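Local atomic coordinates of choline dehydrogenase and related flavoproteins (Aspergillus oryzae, PDB entry 3Q9T), a protein that oxidises formate, using 8-formyl-FAD as its cofactor, and belongs to the glucose-methanol-choline (GMC) family of flavin-dependent oxidoreductases. Residues Y63-K68 with E226-R231; L264-G267 with K273-M276; G267-P272 with P444-N449. All coordinates share one frame; numbering follows the deposited sequence. Where two conformers were deposited one is given.

Contact 1: residues Y63-K68 with E226-R231; sequences YDWAYK and EVHSKR. With FAY ([(2R,3S,4R,5R)-5-(6-amino-9H-purin-9-yl)-3,4-dihydroxytetrahydrofuran-2-yl]methyl (2R,3S,4S)-5-(8-formyl-7-methyl-2,4-dioxo-3,4-dihydrobenzo[g]pteridin-10(2H)-yl)-2,3,4-trihydroxypentyl dihydrogen diphosphate), chain D.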
# COMPACT_ATOMS: atom_id res chain seq x y z
N TYR A 63 18.80 13.78 1.54
CA TYR A 63 18.89 14.16 0.13
C TYR A 63 17.78 13.54 -0.72
O TYR A 63 17.84 13.56 -1.95
CB TYR A 63 20.30 13.86 -0.41
CG TYR A 63 21.35 14.38 0.54
CD1 TYR A 63 21.51 15.74 0.72
CD2 TYR A 63 22.13 13.51 1.30
CE1 TYR A 63 22.43 16.23 1.61
CE2 TYR A 63 23.06 13.99 2.18
CZ TYR A 63 23.20 15.36 2.33
OH TYR A 63 24.11 15.88 3.20
N ASP A 64 16.76 13.00 -0.06
CA ASP A 64 15.66 12.32 -0.75
C ASP A 64 14.31 12.96 -0.42
O ASP A 64 13.88 12.94 0.73
CB ASP A 64 15.66 10.84 -0.35
CG ASP A 64 14.60 10.04 -1.07
OD1 ASP A 64 13.82 10.64 -1.85
OD2 ASP A 64 14.55 8.81 -0.86
N TRP A 65 13.62 13.47 -1.44
CA TRP A 65 12.25 13.94 -1.30
C TRP A 65 11.38 12.89 -0.62
O TRP A 65 10.50 13.22 0.16
CB TRP A 65 11.64 14.32 -2.66
CG TRP A 65 12.23 15.58 -3.25
CD1 TRP A 65 13.26 15.66 -4.16
CD2 TRP A 65 11.83 16.92 -2.98
NE1 TRP A 65 13.52 16.98 -4.46
CE2 TRP A 65 12.66 17.77 -3.75
CE3 TRP A 65 10.85 17.49 -2.15
CZ2 TRP A 65 12.53 19.16 -3.72
CZ3 TRP A 65 10.72 18.87 -2.13
CH2 TRP A 65 11.56 19.69 -2.91
N ALA A 66 11.65 11.62 -0.92
CA ALA A 66 10.99 10.49 -0.27
C ALA A 66 9.47 10.59 -0.39
O ALA A 66 8.75 10.44 0.60
CB ALA A 66 11.44 10.36 1.20
N TYR A 67 8.99 10.84 -1.60
CA TYR A 67 7.56 10.90 -1.86
C TYR A 67 6.81 9.59 -1.60
O TYR A 67 7.31 8.49 -1.89
CB TYR A 67 7.31 11.28 -3.32
CG TYR A 67 7.88 12.61 -3.74
CD1 TYR A 67 7.44 13.79 -3.16
CD2 TYR A 67 8.84 12.69 -4.75
CE1 TYR A 67 7.95 15.02 -3.56
CE2 TYR A 67 9.35 13.90 -5.15
CZ TYR A 67 8.90 15.06 -4.55
OH TYR A 67 9.41 16.27 -4.94
N LYS A 68 5.60 9.73 -1.08
CA LYS A 68 4.60 8.68 -1.20
C LYS A 68 4.13 8.65 -2.65
O LYS A 68 3.88 9.71 -3.23
CB LYS A 68 3.40 8.99 -0.32
CG LYS A 68 3.68 8.98 1.19
CD LYS A 68 2.43 9.37 1.95
CE LYS A 68 2.55 9.02 3.43
NZ LYS A 68 1.34 9.52 4.16
N GLU A 226 18.65 25.63 -0.80
CA GLU A 226 17.80 25.71 0.39
C GLU A 226 16.62 26.68 0.24
O GLU A 226 16.27 27.34 1.21
CB GLU A 226 18.59 26.15 1.62
CG GLU A 226 19.92 25.47 1.80
CD GLU A 226 19.85 24.34 2.79
OE1 GLU A 226 18.82 23.63 2.79
OE2 GLU A 226 20.82 24.18 3.56
N VAL A 227 16.02 26.76 -0.94
CA VAL A 227 14.81 27.57 -1.10
C VAL A 227 13.75 26.74 -1.80
O VAL A 227 14.05 26.01 -2.73
CB VAL A 227 15.05 28.88 -1.90
CG1 VAL A 227 16.04 29.79 -1.16
CG2 VAL A 227 15.53 28.57 -3.32
N HIS A 228 12.52 26.87 -1.33
CA HIS A 228 11.41 26.08 -1.84
C HIS A 228 10.52 26.96 -2.72
O HIS A 228 10.06 28.04 -2.29
CB HIS A 228 10.62 25.51 -0.67
CG HIS A 228 9.73 24.37 -1.03
ND1 HIS A 228 10.11 23.05 -0.88
CD2 HIS A 228 8.47 24.35 -1.52
CE1 HIS A 228 9.12 22.27 -1.27
NE2 HIS A 228 8.11 23.03 -1.66
N SER A 229 10.30 26.53 -3.95
CA SER A 229 9.45 27.30 -4.87
C SER A 229 8.01 27.39 -4.38
O SER A 229 7.41 26.40 -3.93
CB SER A 229 9.48 26.69 -6.28
OG SER A 229 8.92 25.39 -6.28
N LYS A 230 7.47 28.60 -4.46
CA LYS A 230 6.07 28.81 -4.14
C LYS A 230 5.25 28.85 -5.41
O LYS A 230 4.19 28.24 -5.48
CB LYS A 230 5.89 30.11 -3.38
CG LYS A 230 4.44 30.43 -3.14
CD LYS A 230 4.29 31.83 -2.57
CE LYS A 230 2.84 32.30 -2.68
NZ LYS A 230 2.70 33.70 -2.16
N ARG A 231 5.74 29.57 -6.42
CA ARG A 231 4.92 29.87 -7.60
C ARG A 231 5.76 30.50 -8.72
O ARG A 231 6.75 31.17 -8.45
CB ARG A 231 3.83 30.87 -7.22
CG ARG A 231 2.71 31.03 -8.22
CD ARG A 231 1.79 32.15 -7.76
NE ARG A 231 1.08 31.79 -6.53
CZ ARG A 231 0.51 32.67 -5.71
NH1 ARG A 231 0.60 33.96 -5.97
NH2 ARG A 231 -0.12 32.24 -4.62
P FAY D . 15.39 15.71 -13.88
N1 FAY D . 18.57 6.97 -14.70
C2 FAY D . 19.67 6.39 -15.34
O2 FAY D . 19.96 6.72 -16.49
N3 FAY D . 20.69 5.85 -14.59
C4 FAY D . 20.39 5.36 -13.34
O4 FAY D . 20.95 4.30 -12.99
N5 FAY D . 18.96 5.45 -11.43
C6 FAY D . 17.95 5.89 -9.35
C7 FAY D . 17.14 6.66 -8.53
C8 FAY D . 16.46 7.75 -9.07
O8 FAY D . 15.32 9.73 -8.53
C9 FAY D . 16.69 8.13 -10.40
PA FAY D . 15.73 16.06 -11.09
C1' FAY D . 16.89 8.81 -13.25
C10 FAY D . 18.34 6.71 -13.37
N10 FAY D . 17.51 7.56 -12.63
N1A FAY D . 11.46 24.04 -4.96
O1A FAY D . 15.06 15.39 -9.93
C1B FAY D . 14.45 20.49 -7.40
O1P FAY D . 16.26 16.88 -14.25
C2' FAY D . 17.87 10.01 -13.25
O2' FAY D . 18.47 10.05 -12.00
C2A FAY D . 12.81 24.13 -5.23
O2A FAY D . 17.11 15.55 -11.37
C2B FAY D . 14.88 19.13 -6.87
O2B FAY D . 15.47 19.18 -5.59
O2P FAY D . 14.19 15.60 -14.79
C3' FAY D . 17.43 11.45 -13.66
O3' FAY D . 17.98 12.51 -12.87
N3A FAY D . 13.46 23.09 -5.89
C3B FAY D . 15.88 18.70 -7.92
O3B FAY D . 17.12 19.29 -7.62
O3P FAY D . 14.81 15.92 -12.39
C4' FAY D . 15.94 11.69 -13.73
O4' FAY D . 15.42 10.62 -14.52
C4A FAY D . 12.76 21.99 -6.27
C4B FAY D . 15.38 19.36 -9.19
O4B FAY D . 14.43 20.33 -8.79
C4X FAY D . 19.19 5.80 -12.74
C5' FAY D . 15.63 13.07 -14.34
O5' FAY D . 16.19 14.28 -13.81
C5A FAY D . 11.39 21.90 -6.01
C5B FAY D . 14.76 18.34 -10.13
O5B FAY D . 15.81 17.65 -10.76
C5X FAY D . 18.00 6.14 -10.72
C6A FAY D . 10.73 22.93 -5.34
N6A FAY D . 9.44 22.79 -5.01
N7A FAY D . 10.96 20.72 -6.50
C7M FAY D . 16.89 6.17 -7.13
C8A FAY D . 12.00 20.07 -7.07
C8M FAY D . 15.94 8.77 -8.12
C9A FAY D . 17.42 7.31 -11.25
N9A FAY D . 13.11 20.84 -6.92
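W65 and H228 mark the nearest approach of two backbones that stay well apart, their CA atoms 12.2 Å from each other. Segment 63-68 is an irregular run that enters a strand at Y67, while H228-R231 lie on strand 227-235, and the adenosine part of the modified FAD bridges the two. An Asx turn shapes the first segment: OD1 of D64 accepts from the amide of A66, which comes from above the carboxylate plane.

Two aromatic rims make the direct contact. CZ3 of W65 lies 3.9 Å from CE1 of H228, with the ring planes turned 62° apart and neither ring over the face of the other. A chi1 of -71° carries the indole out, and chi2 near a right angle points its benzo rim at the adenine and H228. Its NE1 makes a weak hydrogen bond to ribose O2B of FAY, 3.1 Å long, and its CZ2 packs 3.5 Å from C8A of FAY. The hydroxyl of Y67 sits over one face of the indole, offset toward the rim.

Strand 227-235 is an edge strand of the small sheet that accompanies the parallel FAD-binding sheet of the Rossmann type, and it carries a classic beta bulge where K230 and R231 both face T245. Its backbone reads the adenine edge: S229 N donates to N1A of FAY over 2.9 Å, nearly straight at 176°, and V227 O comes within 3.4 Å of C2A of FAY. The imidazole of H228 places one face against the adenine amino group, N6A of FAY being 3.6 Å from NE2 of H228. That NE2 is hydrogen-bonded to the carbonyl of P440, and the ring also stacks with F441.

Contact 2: residues L264-G267 with K273-M276; sequences LSQG and KLLM. With FAY ([(2R,3S,4R,5R)-5-(6-amino-9H-purin-9-yl)-3,4-dihydroxytetrahydrofuran-2-yl]methyl (2R,3S,4S)-5-(8-formyl-7-methyl-2,4-dioxo-3,4-dihydrobenzo[g]pteridin-10(2H)-yl)-2,3,4-trihydroxypentyl dihydrogen diphosphate), chain D; ACT (acetate ion), chain G.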
# COMPACT_ATOMS: atom_id res chain seq x y z
N LEU A 264 11.89 25.96 -16.28
CA LEU A 264 11.38 25.13 -15.20
C LEU A 264 11.97 23.72 -15.32
O LEU A 264 11.73 23.03 -16.30
CB LEU A 264 9.86 25.10 -15.24
CG LEU A 264 9.16 24.22 -14.20
CD1 LEU A 264 9.66 24.50 -12.80
CD2 LEU A 264 7.63 24.41 -14.28
N SER A 265 12.74 23.33 -14.31
CA SER A 265 13.45 22.06 -14.27
C SER A 265 13.25 21.33 -12.93
O SER A 265 14.19 20.79 -12.34
CB SER A 265 14.95 22.32 -14.48
OG SER A 265 15.20 22.98 -15.72
N GLN A 266 12.02 21.30 -12.43
CA GLN A 266 11.81 20.75 -11.09
C GLN A 266 11.56 19.24 -11.11
O GLN A 266 11.30 18.64 -10.07
CB GLN A 266 10.69 21.49 -10.34
CG GLN A 266 11.08 22.89 -9.86
CD GLN A 266 10.15 23.39 -8.75
OE1 GLN A 266 10.52 24.27 -7.97
NE2 GLN A 266 8.95 22.85 -8.70
N GLY A 267 11.67 18.63 -12.29
CA GLY A 267 11.54 17.19 -12.41
C GLY A 267 10.11 16.75 -12.68
O GLY A 267 9.18 17.54 -12.50
N LYS A 273 3.45 20.20 -10.77
CA LYS A 273 2.86 20.78 -9.57
C LYS A 273 3.00 22.30 -9.62
O LYS A 273 2.02 23.04 -9.51
CB LYS A 273 3.50 20.18 -8.31
CG LYS A 273 2.99 20.75 -7.02
CD LYS A 273 3.78 20.17 -5.87
CE LYS A 273 4.02 21.23 -4.81
NZ LYS A 273 5.16 20.89 -3.91
N LEU A 274 4.22 22.79 -9.81
CA LEU A 274 4.44 24.24 -9.79
C LEU A 274 3.72 24.94 -10.94
O LEU A 274 3.23 26.06 -10.78
CB LEU A 274 5.93 24.59 -9.78
CG LEU A 274 6.27 26.06 -9.46
CD1 LEU A 274 6.04 26.36 -7.99
CD2 LEU A 274 7.72 26.43 -9.86
N LEU A 275 3.62 24.29 -12.10
CA LEU A 275 2.83 24.87 -13.19
C LEU A 275 1.40 25.07 -12.71
O LEU A 275 0.84 26.16 -12.84
CB LEU A 275 2.85 24.00 -14.45
CG LEU A 275 4.13 24.02 -15.31
CD1 LEU A 275 4.00 23.03 -16.48
CD2 LEU A 275 4.38 25.42 -15.82
N MET A 276 0.83 24.04 -12.09
CA MET A 276 -0.55 24.14 -11.63
C MET A 276 -0.74 25.23 -10.57
O MET A 276 -1.68 25.99 -10.66
CB MET A 276 -1.08 22.79 -11.17
CG MET A 276 -1.25 21.84 -12.34
SD MET A 276 -2.00 20.26 -11.90
CE MET A 276 -0.66 19.44 -11.04
P FAY D . 15.39 15.71 -13.88
N1 FAY D . 18.57 6.97 -14.70
C2 FAY D . 19.67 6.39 -15.34
O2 FAY D . 19.96 6.72 -16.49
N3 FAY D . 20.69 5.85 -14.59
C4 FAY D . 20.39 5.36 -13.34
O4 FAY D . 20.95 4.30 -12.99
N5 FAY D . 18.96 5.45 -11.43
C6 FAY D . 17.95 5.89 -9.35
C7 FAY D . 17.14 6.66 -8.53
C8 FAY D . 16.46 7.75 -9.07
O8 FAY D . 15.32 9.73 -8.53
C9 FAY D . 16.69 8.13 -10.40
PA FAY D . 15.73 16.06 -11.09
C1' FAY D . 16.89 8.81 -13.25
C10 FAY D . 18.34 6.71 -13.37
N10 FAY D . 17.51 7.56 -12.63
N1A FAY D . 11.46 24.04 -4.96
O1A FAY D . 15.06 15.39 -9.93
C1B FAY D . 14.45 20.49 -7.40
O1P FAY D . 16.26 16.88 -14.25
C2' FAY D . 17.87 10.01 -13.25
O2' FAY D . 18.47 10.05 -12.00
C2A FAY D . 12.81 24.13 -5.23
O2A FAY D . 17.11 15.55 -11.37
C2B FAY D . 14.88 19.13 -6.87
O2B FAY D . 15.47 19.18 -5.59
O2P FAY D . 14.19 15.60 -14.79
C3' FAY D . 17.43 11.45 -13.66
O3' FAY D . 17.98 12.51 -12.87
N3A FAY D . 13.46 23.09 -5.89
C3B FAY D . 15.88 18.70 -7.92
O3B FAY D . 17.12 19.29 -7.62
O3P FAY D . 14.81 15.92 -12.39
C4' FAY D . 15.94 11.69 -13.73
O4' FAY D . 15.42 10.62 -14.52
C4A FAY D . 12.76 21.99 -6.27
C4B FAY D . 15.38 19.36 -9.19
O4B FAY D . 14.43 20.33 -8.79
C4X FAY D . 19.19 5.80 -12.74
C5' FAY D . 15.63 13.07 -14.34
O5' FAY D . 16.19 14.28 -13.81
C5A FAY D . 11.39 21.90 -6.01
C5B FAY D . 14.76 18.34 -10.13
O5B FAY D . 15.81 17.65 -10.76
C5X FAY D . 18.00 6.14 -10.72
C6A FAY D . 10.73 22.93 -5.34
N6A FAY D . 9.44 22.79 -5.01
N7A FAY D . 10.96 20.72 -6.50
C7M FAY D . 16.89 6.17 -7.13
C8A FAY D . 12.00 20.07 -7.07
C8M FAY D . 15.94 8.77 -8.12
C9A FAY D . 17.42 7.31 -11.25
N9A FAY D . 13.11 20.84 -6.92
C ACT G . 6.99 18.93 -1.67
O ACT G . 6.75 18.32 -2.74
OXT ACT G . 7.11 20.17 -1.79
CH3 ACT G . 7.11 18.23 -0.33
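L264 and Q266 run past the helical turn 273-276, the CA atoms of Q266 and L274 lying 8.3 Å apart and those of L264 and L275 8.8 Å. Strand 261-264 of the parallel sheet has just ended here, and the chain then leads into helix 267-277, which doubles back over it.

The branches of L264 divide between two leucines of the helix. CD2 of L264 rests 3.7 Å from CG of L275, while its other methyl, CD1, reaches CD2 of L274 at 4.0 Å. Having CG anti to the backbone N (chi1 177°) spreads this fork across the two neighbouring helix residues. V12 and L232 continue the same apolar layer.

Q266 crosses L274 at about a right angle, NE2 lying 3.6 Å from CB of L274. Its chain is extended beyond CG and brings the amide close to the adenine, with OE1 only 3.0 Å from C6A of FAY. The hydroxyl of S229 is hydrogen-bonded to this OE1, and NE2 gives a weak bond to the carbonyl of E270. At G267 a positive phi of 91° accompanies the approach of CA to O3P of FAY, 3.5 Å away.

The chemistry is therefore divided: buried leucine branches make an apolar seam on the helix side, while the glutamine amide, bonded at OE1 by S229 and more weakly at NE2, gives the adenine a buried polar neighbour.

Contact 3: residues G267-P272 with P444-N449; sequences GVFETP and PNINLN. With FAY ([(2R,3S,4R,5R)-5-(6-amino-9H-purin-9-yl)-3,4-dihydroxytetrahydrofuran-2-yl]methyl (2R,3S,4S)-5-(8-formyl-7-methyl-2,4-dioxo-3,4-dihydrobenzo[g]pteridin-10(2H)-yl)-2,3,4-trihydroxypentyl dihydrogen diphosphate), chain D.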
# COMPACT_ATOMS: atom_id res chain seq x y z
N GLY A 267 11.67 18.63 -12.29
CA GLY A 267 11.54 17.19 -12.41
C GLY A 267 10.11 16.75 -12.68
O GLY A 267 9.18 17.54 -12.50
N VAL A 268 9.95 15.49 -13.08
CA VAL A 268 8.65 14.94 -13.48
C VAL A 268 7.50 15.12 -12.49
O VAL A 268 6.34 15.20 -12.90
CB VAL A 268 8.77 13.42 -13.80
CG1 VAL A 268 9.06 12.63 -12.53
CG2 VAL A 268 7.48 12.92 -14.50
N PHE A 269 7.81 15.18 -11.19
CA PHE A 269 6.74 15.35 -10.21
C PHE A 269 6.48 16.82 -9.83
O PHE A 269 5.32 17.21 -9.69
CB PHE A 269 7.00 14.52 -8.95
CG PHE A 269 7.21 13.04 -9.20
CD1 PHE A 269 8.27 12.37 -8.61
CD2 PHE A 269 6.33 12.33 -10.01
CE1 PHE A 269 8.48 11.01 -8.84
CE2 PHE A 269 6.53 10.98 -10.27
CZ PHE A 269 7.59 10.31 -9.68
N GLU A 270 7.53 17.62 -9.63
CA GLU A 270 7.34 18.98 -9.09
C GLU A 270 7.14 20.01 -10.17
O GLU A 270 6.54 21.06 -9.92
CB GLU A 270 8.50 19.42 -8.19
CG GLU A 270 8.66 18.62 -6.91
CD GLU A 270 7.71 19.04 -5.79
OE1 GLU A 270 7.18 20.18 -5.79
OE2 GLU A 270 7.48 18.21 -4.89
N THR A 271 7.67 19.75 -11.37
CA THR A 271 7.41 20.65 -12.47
C THR A 271 5.89 20.82 -12.73
O THR A 271 5.38 21.94 -12.71
CB THR A 271 8.13 20.21 -13.75
OG1 THR A 271 9.50 20.65 -13.69
CG2 THR A 271 7.45 20.81 -14.97
N PRO A 272 5.16 19.71 -12.96
CA PRO A 272 3.71 19.90 -13.18
C PRO A 272 2.99 20.52 -11.97
O PRO A 272 2.02 21.26 -12.14
CB PRO A 272 3.19 18.48 -13.41
CG PRO A 272 4.26 17.58 -12.80
CD PRO A 272 5.55 18.29 -13.09
N PRO A 444 2.90 16.62 -4.48
CA PRO A 444 1.74 16.37 -5.33
C PRO A 444 1.34 14.91 -5.13
O PRO A 444 2.13 14.11 -4.61
CB PRO A 444 2.28 16.59 -6.74
CG PRO A 444 3.72 16.17 -6.63
CD PRO A 444 4.16 16.63 -5.25
N ASN A 445 0.12 14.57 -5.52
CA ASN A 445 -0.30 13.17 -5.49
C ASN A 445 0.19 12.47 -6.75
O ASN A 445 0.18 13.04 -7.85
CB ASN A 445 -1.81 13.05 -5.32
CG ASN A 445 -2.24 13.29 -3.89
OD1 ASN A 445 -1.48 13.06 -2.94
ND2 ASN A 445 -3.46 13.78 -3.72
N ILE A 446 0.66 11.24 -6.59
CA ILE A 446 1.37 10.54 -7.65
C ILE A 446 0.84 9.12 -7.81
O ILE A 446 0.94 8.30 -6.90
CB ILE A 446 2.91 10.49 -7.38
CG1 ILE A 446 3.46 11.89 -7.03
CG2 ILE A 446 3.66 9.88 -8.56
CD1 ILE A 446 4.96 11.94 -6.73
N ASN A 447 0.27 8.85 -8.98
CA ASN A 447 -0.14 7.51 -9.36
C ASN A 447 0.60 7.05 -10.62
O ASN A 447 0.48 7.69 -11.67
CB ASN A 447 -1.64 7.47 -9.59
CG ASN A 447 -2.10 6.14 -10.11
OD1 ASN A 447 -1.44 5.13 -9.90
ND2 ASN A 447 -3.23 6.13 -10.82
N LEU A 448 1.38 5.98 -10.51
CA LEU A 448 2.19 5.48 -11.63
C LEU A 448 1.42 4.53 -12.53
O LEU A 448 1.83 4.25 -13.65
CB LEU A 448 3.45 4.76 -11.12
CG LEU A 448 4.51 5.63 -10.44
CD1 LEU A 448 5.60 4.79 -9.81
CD2 LEU A 448 5.09 6.59 -11.47
N ASN A 449 0.33 3.98 -12.00
CA ASN A 449 -0.57 3.15 -12.78
C ASN A 449 0.13 1.97 -13.45
O ASN A 449 -0.18 1.62 -14.59
CB ASN A 449 -1.31 4.01 -13.80
CG ASN A 449 -2.56 3.32 -14.34
OD1 ASN A 449 -3.26 2.63 -13.60
ND2 ASN A 449 -2.85 3.52 -15.63
P FAY D . 15.39 15.71 -13.88
N1 FAY D . 18.57 6.97 -14.70
C2 FAY D . 19.67 6.39 -15.34
O2 FAY D . 19.96 6.72 -16.49
N3 FAY D . 20.69 5.85 -14.59
C4 FAY D . 20.39 5.36 -13.34
O4 FAY D . 20.95 4.30 -12.99
N5 FAY D . 18.96 5.45 -11.43
C6 FAY D . 17.95 5.89 -9.35
C7 FAY D . 17.14 6.66 -8.53
C8 FAY D . 16.46 7.75 -9.07
O8 FAY D . 15.32 9.73 -8.53
C9 FAY D . 16.69 8.13 -10.40
PA FAY D . 15.73 16.06 -11.09
C1' FAY D . 16.89 8.81 -13.25
C10 FAY D . 18.34 6.71 -13.37
N10 FAY D . 17.51 7.56 -12.63
N1A FAY D . 11.46 24.04 -4.96
O1A FAY D . 15.06 15.39 -9.93
C1B FAY D . 14.45 20.49 -7.40
O1P FAY D . 16.26 16.88 -14.25
C2' FAY D . 17.87 10.01 -13.25
O2' FAY D . 18.47 10.05 -12.00
C2A FAY D . 12.81 24.13 -5.23
O2A FAY D . 17.11 15.55 -11.37
C2B FAY D . 14.88 19.13 -6.87
O2B FAY D . 15.47 19.18 -5.59
O2P FAY D . 14.19 15.60 -14.79
C3' FAY D . 17.43 11.45 -13.66
O3' FAY D . 17.98 12.51 -12.87
N3A FAY D . 13.46 23.09 -5.89
C3B FAY D . 15.88 18.70 -7.92
O3B FAY D . 17.12 19.29 -7.62
O3P FAY D . 14.81 15.92 -12.39
C4' FAY D . 15.94 11.69 -13.73
O4' FAY D . 15.42 10.62 -14.52
C4A FAY D . 12.76 21.99 -6.27
C4B FAY D . 15.38 19.36 -9.19
O4B FAY D . 14.43 20.33 -8.79
C4X FAY D . 19.19 5.80 -12.74
C5' FAY D . 15.63 13.07 -14.34
O5' FAY D . 16.19 14.28 -13.81
C5A FAY D . 11.39 21.90 -6.01
C5B FAY D . 14.76 18.34 -10.13
O5B FAY D . 15.81 17.65 -10.76
C5X FAY D . 18.00 6.14 -10.72
C6A FAY D . 10.73 22.93 -5.34
N6A FAY D . 9.44 22.79 -5.01
N7A FAY D . 10.96 20.72 -6.50
C7M FAY D . 16.89 6.17 -7.13
C8A FAY D . 12.00 20.07 -7.07
C8M FAY D . 15.94 8.77 -8.12
C9A FAY D . 17.42 7.31 -11.25
N9A FAY D . 13.11 20.84 -6.92
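F269 and I446 make a CH-pi contact. CD1 of I446 lies over the face of the phenyl ring, 3.7 Å from its centroid and 18° off the normal, and CG1 of V268 covers the opposite face, so the ring is sandwiched between two aliphatic groups. The isoleucine points its methyl this way because CG1 is anti to the carbonyl carbon (chi1 -50°) and the chain then runs straight to CD1.

Plain apolar packing adds to this. CG2 of I446 presses on the far part of the ring, 3.5 Å from CE2 of F269, and CG of P444 lies 4.3 Å from CB of F269. V433 and L304 close around the phenyl group.

Strand 445-447 is an outer strand of a three-stranded antiparallel sheet with 431-434 and 302-304. I446 and L448 also bond through their backbones to T70, which brings strand 67-74 alongside. Helix 267-277 follows a strand of the Rossmann-type FAD-binding sheet, so the contact joins that helix to a segment from the C-terminal GMC family region. N447 OD1 accepts from the amide of N449 over 3.0 Å, an Asx turn.

P444 also makes close van der Waals approaches to polar atoms of the helix. Its CG is 3.6 Å from the carbonyl O of F269, and its CD 3.7 Å from OE2 of E270, whose side chain it crosses at about a right angle.

At E270, an FAD-binding residue, packing on P444 and the cofactor meets polar bonds. Its chi1 of -65°, with CG anti to the carbonyl carbon, sets CG 3.1 Å from N7A of FAY, and a bend at chi2 turns the carboxylate toward Y67 and P444. OE2 is hydrogen-bonded to the hydroxyl of Y67, and OE1 forms a salt bridge with K273.

All three contacts cluster on one side of the chain's centre and all touch the modified FAD; their centres are about 11 Å (contacts 1 and 2), 12 Å (1 and 3) and 10 Å (2 and 3) apart. Contact 1 closes before the other two begin. Contacts 2 and 3 share G267 and use successive parts of helix 267-277, one meeting the end of the strand and the loop that lead into it, the other strand 445-447. Y67 of contact 1 packs against F269 of contact 3, and L274 of contact 2 lies against strand 227-235. The adenosine site thus combines 63-68, 226-231 and the 264-276 region, while 444-449 packs on the helix without touching the cofactor.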